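Local structure of AAC3-I (Uncultured bacterium, 5HMN) at the interface of chains A and B. The protein acetylates aminoglycoside antibiotics as a GNAT-fold acetyltransferase that binds coenzyme A, an activity associated with antibiotic resistance. Numbering follows the deposited sequence. Chains: chain A/B, AAC3-I.

Contact 1: the interface of chains A and B. Residues chain A 124, 126, 134, 137-138, 143; chain B 147, 149.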
loop_
_atom_site.group_PDB
_atom_site.type_symbol
_atom_site.label_atom_id
_atom_site.label_comp_id
_atom_site.label_asym_id
_atom_site.label_seq_id
_atom_site.Cartn_x
_atom_site.Cartn_y
_atom_site.Cartn_z
ATOM N N ALA A 124 -3.461 -11.320 -2.439
ATOM C CA ALA A 124 -4.446 -12.340 -2.126
ATOM C C ALA A 124 -3.894 -13.280 -1.069
ATOM O O ALA A 124 -2.811 -13.844 -1.228
ATOM C CB ALA A 124 -4.838 -13.109 -3.373
ATOM N N THR A 126 -3.662 -16.784 0.946
ATOM C CA THR A 126 -3.591 -18.114 0.313
ATOM C C THR A 126 -4.417 -19.296 0.850
ATOM O O THR A 126 -4.585 -20.294 0.149
ATOM C CB THR A 126 -2.125 -18.584 0.198
ATOM O OG1 THR A 126 -1.413 -18.235 1.391
ATOM C CG2 THR A 126 -1.450 -17.932 -0.999
ATOM N N ILE A 134 -8.877 -15.693 -5.324
ATOM C CA ILE A 134 -7.745 -16.051 -6.174
ATOM C C ILE A 134 -8.200 -16.365 -7.598
ATOM O O ILE A 134 -7.540 -15.980 -8.561
ATOM C CB ILE A 134 -6.972 -17.252 -5.603
ATOM C CG1 ILE A 134 -6.494 -16.942 -4.185
ATOM C CG2 ILE A 134 -5.789 -17.606 -6.492
ATOM C CD1 ILE A 134 -5.680 -18.050 -3.564
ATOM N N TYR A 137 -8.882 -12.979 -9.032
ATOM C CA TYR A 137 -7.701 -12.193 -9.349
ATOM C C TYR A 137 -6.886 -12.808 -10.489
ATOM O O TYR A 137 -6.231 -12.089 -11.244
ATOM C CB TYR A 137 -6.832 -12.029 -8.102
ATOM C CG TYR A 137 -7.483 -11.183 -7.032
ATOM C CD1 TYR A 137 -8.356 -10.157 -7.369
ATOM C CD2 TYR A 137 -7.233 -11.415 -5.688
ATOM C CE1 TYR A 137 -8.957 -9.379 -6.394
ATOM C CE2 TYR A 137 -7.828 -10.643 -4.707
ATOM C CZ TYR A 137 -8.689 -9.628 -5.066
ATOM O OH TYR A 137 -9.283 -8.860 -4.090
ATOM N N SER A 138 -6.932 -14.132 -10.616
ATOM C CA SER A 138 -6.151 -14.822 -11.648
ATOM C C SER A 138 -6.679 -14.524 -13.051
ATOM O O SER A 138 -5.923 -14.540 -14.025
ATOM C CB SER A 138 -6.151 -16.333 -11.405
ATOM O OG SER A 138 -5.570 -16.645 -10.151
ATOM N N ARG A 143 -0.429 -13.513 -11.653
ATOM C CA ARG A 143 -0.103 -13.993 -10.315
ATOM C C ARG A 143 1.396 -14.158 -10.100
ATOM O O ARG A 143 2.109 -14.680 -10.961
ATOM C CB ARG A 143 -0.814 -15.326 -10.045
ATOM C CG ARG A 143 -0.072 -16.260 -9.100
ATOM C CD ARG A 143 -1.010 -17.253 -8.430
ATOM N NE ARG A 143 -2.011 -17.782 -9.351
ATOM C CZ ARG A 143 -2.930 -18.681 -9.017
ATOM N NH1 ARG A 143 -2.973 -19.162 -7.781
ATOM N NH2 ARG A 143 -3.807 -19.102 -9.918
ATOM N N LEU B 147 -0.369 -14.227 -2.208
ATOM C CA LEU B 147 -0.354 -14.104 -3.659
ATOM C C LEU B 147 -0.459 -12.642 -4.082
ATOM O O LEU B 147 -1.287 -11.896 -3.566
ATOM C CB LEU B 147 -1.494 -14.909 -4.276
ATOM C CG LEU B 147 -1.318 -16.423 -4.268
ATOM C CD1 LEU B 147 -2.465 -17.097 -4.996
ATOM C CD2 LEU B 147 0.007 -16.788 -4.906
ATOM N N PHE B 149 -1.101 -9.954 -7.232
ATOM C CA PHE B 149 -1.696 -9.849 -8.562
ATOM C C PHE B 149 -1.546 -8.449 -9.152
ATOM O O PHE B 149 -1.873 -7.455 -8.506
ATOM C CB PHE B 149 -3.177 -10.227 -8.516
ATOM C CG PHE B 149 -3.426 -11.682 -8.243
ATOM C CD1 PHE B 149 -3.575 -12.577 -9.286
ATOM C CD2 PHE B 149 -3.518 -12.155 -6.941
ATOM C CE1 PHE B 149 -3.811 -13.914 -9.041
ATOM C CE2 PHE B 149 -3.750 -13.495 -6.692
ATOM C CZ PHE B 149 -3.898 -14.372 -7.744
#
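With chi1 at -69°, B:Phe149 turns CG anti to its own carbonyl carbon and lays its ring against A:Tyr137. The tyrosine side chain crosses the phenylalanine at about a right angle, and its methylene CB sits over the centre of the ring, 3.3 Å from the B:Phe149 ring centroid, in a CH-pi contact. A:Arg143 CB packs against the opposite face, displaced towards CE1 (A:Arg143 CB to B:Phe149 CE1, 3.5 Å), so that the ring is sandwiched, while A:Ala124 CB approaches B:Phe149 CE2. B:Leu147, two residues earlier on the strand, packs beside it. Its CD1 methyl packs on A:Ile134 CD1 at 3.6 Å, and the aliphatic CD of A:Arg143 lies against CD2, the arginine chain bending at chi3 beyond it. The two side chains rest on a backbone link between strand 119-124 of A and strand 142-152 of B, where A:Ala124 and B:Leu147 form an antiparallel bridge with a nearly straight N-H...O bond in each direction. Helix 131-140 supplies the opposing wall of this largely apolar contact between two copies of the acetyltransferase. Within that helix the hydroxyl OG of A:Ser138 donates to A:Ile134 O at 2.6 Å, while the same oxygen lies 3.4 Å from B:Phe149 CE1.

Contact 2: the interface of chains A and B. Residues chain A 18, 22, 25, 35, 70, 88; chain B 77-78.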
loop_
_atom_site.group_PDB
_atom_site.type_symbol
_atom_site.label_atom_id
_atom_site.label_comp_id
_atom_site.label_asym_id
_atom_site.label_seq_id
_atom_site.Cartn_x
_atom_site.Cartn_y
_atom_site.Cartn_z
ATOM N N MET A 18 -20.141 4.832 4.244
ATOM C CA MET A 18 -18.891 4.181 4.615
ATOM C C MET A 18 -19.092 3.291 5.838
ATOM O O MET A 18 -18.552 2.188 5.907
ATOM C CB MET A 18 -17.805 5.228 4.885
ATOM C CG MET A 18 -16.426 4.647 5.123
ATOM S SD MET A 18 -15.710 4.022 3.598
ATOM C CE MET A 18 -14.592 2.782 4.230
ATOM N N LEU A 22 -18.547 -0.743 6.162
ATOM C CA LEU A 22 -17.728 -1.397 7.179
ATOM C C LEU A 22 -18.420 -2.644 7.726
ATOM O O LEU A 22 -17.773 -3.653 7.989
ATOM C CB LEU A 22 -17.407 -0.430 8.317
ATOM C CG LEU A 22 -16.407 0.689 8.009
ATOM C CD1 LEU A 22 -16.181 1.569 9.235
ATOM C CD2 LEU A 22 -15.089 0.113 7.518
ATOM N N PHE A 25 -18.036 -5.394 5.164
ATOM C CA PHE A 25 -16.697 -5.965 5.282
ATOM C C PHE A 25 -16.623 -6.938 6.458
ATOM O O PHE A 25 -16.110 -8.049 6.321
ATOM C CB PHE A 25 -15.644 -4.860 5.462
ATOM C CG PHE A 25 -15.290 -4.134 4.189
ATOM C CD1 PHE A 25 -15.451 -4.747 2.959
ATOM C CD2 PHE A 25 -14.790 -2.840 4.226
ATOM C CE1 PHE A 25 -15.124 -4.084 1.788
ATOM C CE2 PHE A 25 -14.463 -2.171 3.057
ATOM C CZ PHE A 25 -14.628 -2.798 1.836
ATOM N N TYR A 35 -13.998 -4.285 12.197
ATOM C CA TYR A 35 -14.528 -3.312 11.242
ATOM C C TYR A 35 -15.649 -2.438 11.795
ATOM O O TYR A 35 -15.904 -1.357 11.268
ATOM C CB TYR A 35 -15.013 -4.030 9.979
ATOM C CG TYR A 35 -13.881 -4.530 9.110
ATOM C CD1 TYR A 35 -13.298 -3.710 8.154
ATOM C CD2 TYR A 35 -13.388 -5.821 9.257
ATOM C CE1 TYR A 35 -12.254 -4.161 7.365
ATOM C CE2 TYR A 35 -12.344 -6.282 8.474
ATOM C CZ TYR A 35 -11.782 -5.448 7.529
ATOM O OH TYR A 35 -10.745 -5.898 6.744
ATOM N N ALA A 70 -12.076 -0.840 -0.988
ATOM C CA ALA A 70 -11.245 0.246 -0.474
ATOM C C ALA A 70 -9.850 0.155 -1.085
ATOM O O ALA A 70 -9.230 -0.911 -1.069
ATOM C CB ALA A 70 -11.167 0.194 1.042
ATOM N N ASP A 88 -8.994 -3.718 0.649
ATOM C CA ASP A 88 -10.095 -4.620 0.990
ATOM C C ASP A 88 -11.122 -4.679 -0.144
ATOM O O ASP A 88 -11.435 -3.664 -0.758
ATOM C CB ASP A 88 -10.799 -4.176 2.283
ATOM C CG ASP A 88 -10.045 -4.571 3.553
ATOM O OD1 ASP A 88 -9.341 -5.586 3.566
ATOM O OD2 ASP A 88 -10.172 -3.868 4.574
ATOM N N PHE B 77 -9.563 2.836 7.451
ATOM C CA PHE B 77 -10.925 3.347 7.376
ATOM C C PHE B 77 -11.837 2.703 8.410
ATOM O O PHE B 77 -12.861 3.278 8.790
ATOM C CB PHE B 77 -11.480 3.119 5.966
ATOM C CG PHE B 77 -11.181 1.744 5.415
ATOM C CD1 PHE B 77 -9.993 1.490 4.739
ATOM C CD2 PHE B 77 -12.078 0.707 5.590
ATOM C CE1 PHE B 77 -9.713 0.228 4.245
ATOM C CE2 PHE B 77 -11.809 -0.556 5.096
ATOM C CZ PHE B 77 -10.624 -0.796 4.423
ATOM N N GLU B 78 -11.467 1.508 8.866
ATOM C CA GLU B 78 -12.289 0.780 9.830
ATOM C C GLU B 78 -12.059 1.305 11.248
ATOM O O GLU B 78 -12.937 1.209 12.100
ATOM C CB GLU B 78 -12.002 -0.725 9.768
ATOM C CG GLU B 78 -10.648 -1.152 10.320
ATOM C CD GLU B 78 -9.486 -0.826 9.393
ATOM O OE1 GLU B 78 -9.725 -0.406 8.240
ATOM O OE2 GLU B 78 -8.327 -0.993 9.823
#
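The ring of B:Phe77 has A:Ala70 CB over one face, 3.9 Å from the ring centroid in a CH-pi contact, and on the opposite face the carboxylate oxygen OE1 of its own neighbour B:Glu78, centred 3.6 Å above the plane of the B:Phe77 ring. In its plane, at the edge, lie the A:Leu22 methyl CD2 and the A:Asp88 carboxylate carbon CG. The A:Asp88 carboxylate stands almost perpendicular to the ring, 88° between planes. A:Phe25 meets the ring through its own rim, CE2 lying 3.7 Å from B:Phe77 CE2, and A:Met18 brings its terminal methyl CE to 3.5 Å from B:Phe77 CD2. The methionine reaches this position through a bend at chi2 (73°). The phenylalanine is thus wedged between helix and sheet side chains of the partner. Beside it, B:Glu78 lays its CB against A:Tyr35 CD1 at 3.6 Å. The tyrosine hydroxyl OH in turn donates to A:Asp88 OD2 at 3.0 Å, from above the carboxylate plane, which probably helps to orient that acidic group at the phenylalanine edge. This mainly apolar socket in chain A is built from helices 15-28 and 32-36 and strands 64-75 and 82-91, and it receives the loop of chain B that follows strand 64-75.

Contact 3: the interface of chains A and B. Residues chain A 119-121, 144; chain B 148-151.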
loop_
_atom_site.group_PDB
_atom_site.type_symbol
_atom_site.label_atom_id
_atom_site.label_comp_id
_atom_site.label_asym_id
_atom_site.label_seq_id
_atom_site.Cartn_x
_atom_site.Cartn_y
_atom_site.Cartn_z
ATOM N N VAL A 119 -1.347 0.765 -13.339
ATOM C CA VAL A 119 -1.598 -0.593 -12.867
ATOM C C VAL A 119 -2.362 -0.613 -11.541
ATOM O O VAL A 119 -2.280 0.312 -10.731
ATOM C CB VAL A 119 -0.266 -1.387 -12.719
ATOM C CG1 VAL A 119 0.530 -0.890 -11.528
ATOM C CG2 VAL A 119 -0.521 -2.888 -12.614
ATOM N N ILE A 120 -3.138 -1.671 -11.349
ATOM C CA ILE A 120 -3.795 -1.926 -10.081
ATOM C C ILE A 120 -3.249 -3.231 -9.520
ATOM O O ILE A 120 -3.144 -4.220 -10.244
ATOM C CB ILE A 120 -5.325 -2.013 -10.245
ATOM C CG1 ILE A 120 -5.880 -0.682 -10.758
ATOM C CG2 ILE A 120 -5.985 -2.407 -8.929
ATOM C CD1 ILE A 120 -7.364 -0.733 -11.107
ATOM N N PHE A 121 -2.877 -3.243 -8.245
ATOM C CA PHE A 121 -2.402 -4.487 -7.654
ATOM C C PHE A 121 -3.098 -4.785 -6.329
ATOM O O PHE A 121 -3.633 -3.893 -5.662
ATOM C CB PHE A 121 -0.875 -4.471 -7.491
ATOM C CG PHE A 121 -0.373 -3.517 -6.441
ATOM C CD1 PHE A 121 -0.004 -3.980 -5.189
ATOM C CD2 PHE A 121 -0.253 -2.165 -6.711
ATOM C CE1 PHE A 121 0.468 -3.110 -4.220
ATOM C CE2 PHE A 121 0.213 -1.288 -5.746
ATOM C CZ PHE A 121 0.576 -1.764 -4.498
ATOM N N GLU A 144 1.869 -13.700 -8.947
ATOM C CA GLU A 144 3.236 -13.976 -8.527
ATOM C C GLU A 144 3.268 -14.215 -7.023
ATOM O O GLU A 144 2.585 -13.534 -6.263
ATOM C CB GLU A 144 4.176 -12.836 -8.922
ATOM C CG GLU A 144 3.787 -11.471 -8.394
ATOM C CD GLU A 144 4.770 -10.392 -8.813
ATOM O OE1 GLU A 144 5.835 -10.744 -9.365
ATOM O OE2 GLU A 144 4.480 -9.197 -8.598
ATOM N N HIS B 148 0.347 -12.234 -5.025
ATOM C CA HIS B 148 0.341 -10.890 -5.520
ATOM C C HIS B 148 -0.186 -10.854 -6.936
ATOM O O HIS B 148 0.213 -11.634 -7.741
ATOM C CB HIS B 148 1.741 -10.337 -5.482
ATOM C CG HIS B 148 1.832 -8.890 -5.813
ATOM N ND1 HIS B 148 2.199 -8.439 -7.050
ATOM C CD2 HIS B 148 1.640 -7.792 -5.059
ATOM C CE1 HIS B 148 2.215 -7.127 -7.054
ATOM N NE2 HIS B 148 1.877 -6.709 -5.859
ATOM N N PHE B 149 -1.101 -9.954 -7.232
ATOM C CA PHE B 149 -1.696 -9.849 -8.562
ATOM C C PHE B 149 -1.546 -8.449 -9.152
ATOM O O PHE B 149 -1.873 -7.455 -8.506
ATOM C CB PHE B 149 -3.177 -10.227 -8.516
ATOM C CG PHE B 149 -3.426 -11.682 -8.243
ATOM C CD1 PHE B 149 -3.575 -12.577 -9.286
ATOM C CD2 PHE B 149 -3.518 -12.155 -6.941
ATOM C CE1 PHE B 149 -3.811 -13.914 -9.041
ATOM C CE2 PHE B 149 -3.750 -13.495 -6.692
ATOM C CZ PHE B 149 -3.898 -14.372 -7.744
ATOM N N ASP B 150 -1.049 -8.376 -10.382
ATOM C CA ASP B 150 -0.946 -7.102 -11.082
ATOM C C ASP B 150 -2.016 -7.002 -12.159
ATOM O O ASP B 150 -1.955 -7.696 -13.172
ATOM C CB ASP B 150 0.446 -6.927 -11.694
ATOM C CG ASP B 150 1.540 -6.846 -10.642
ATOM O OD1 ASP B 150 1.508 -5.899 -9.827
ATOM O OD2 ASP B 150 2.431 -7.723 -10.633
ATOM N N ILE B 151 -2.995 -6.137 -11.931
ATOM C CA ILE B 151 -4.098 -5.954 -12.866
ATOM C C ILE B 151 -3.915 -4.690 -13.708
ATOM O O ILE B 151 -3.862 -3.578 -13.178
ATOM C CB ILE B 151 -5.448 -5.885 -12.127
ATOM C CG1 ILE B 151 -5.594 -7.075 -11.170
ATOM C CG2 ILE B 151 -6.590 -5.848 -13.120
ATOM C CD1 ILE B 151 -6.847 -7.029 -10.312
#
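A:Glu144 and B:His148 lie side by side and point the same way, with the carboxylate turned 48° from the imidazole plane. The glutamate chain runs extended beyond CG and brings OE2 within 2.9 Å of B:His148 ND1, a weak hydrogen bond bent to 122° at the hydrogen; because A:Glu144 is poorly ordered, this side-chain link is tentative. Chi1 of -173° sets the imidazole anti to the histidine backbone N, between the glutamate and A:Phe121. On that second side the phenylalanine crosses the histidine at a slant, and its ring carbon CD1 lies 3.4 Å from B:His148 NE2. B:Asp150 approaches from the same strand as the histidine: its OD2 lies 3.2 Å from A:Glu144 OE2, with the two carboxylates 70° apart. This placement is equally tentative; if it holds, the acids might share a proton or be eased by a charged imidazole. The aspartate's other oxygen, OD1, faces the CB of A:Phe121. Beneath these side chains, strand 142-152 of B pairs antiparallel with two strands of A, joining the sheets of the two acetyltransferase copies. A:Glu144 and B:His148 exchange backbone bonds of 2.9 Å in both directions, from each N to the other residue's O. Towards the strand end, A:Ile120 and B:Ile151 form a second reciprocal pair, in which B:Ile151 N meets A:Ile120 O at 2.6 Å.

Contacts 1 and 3 are neighbours, with about 8 Å between the centres of their C-alpha atoms, and share B:Phe149. In both, strand 142-152 of B runs against strands 119-124 and 142-152 of A, so one inserted strand contributes the apolar packing of contact 1 and the more polar pairing of contact 3. Contact 2 lies about 21 Å from each, between centres of C-alpha atoms, and uses a loop of B on other elements of A. Two-fold symmetry repeats all three with the chains exchanged. This strand exchange, braced by a distant loop, would suit a dimer, although the structure alone does not show the solution state.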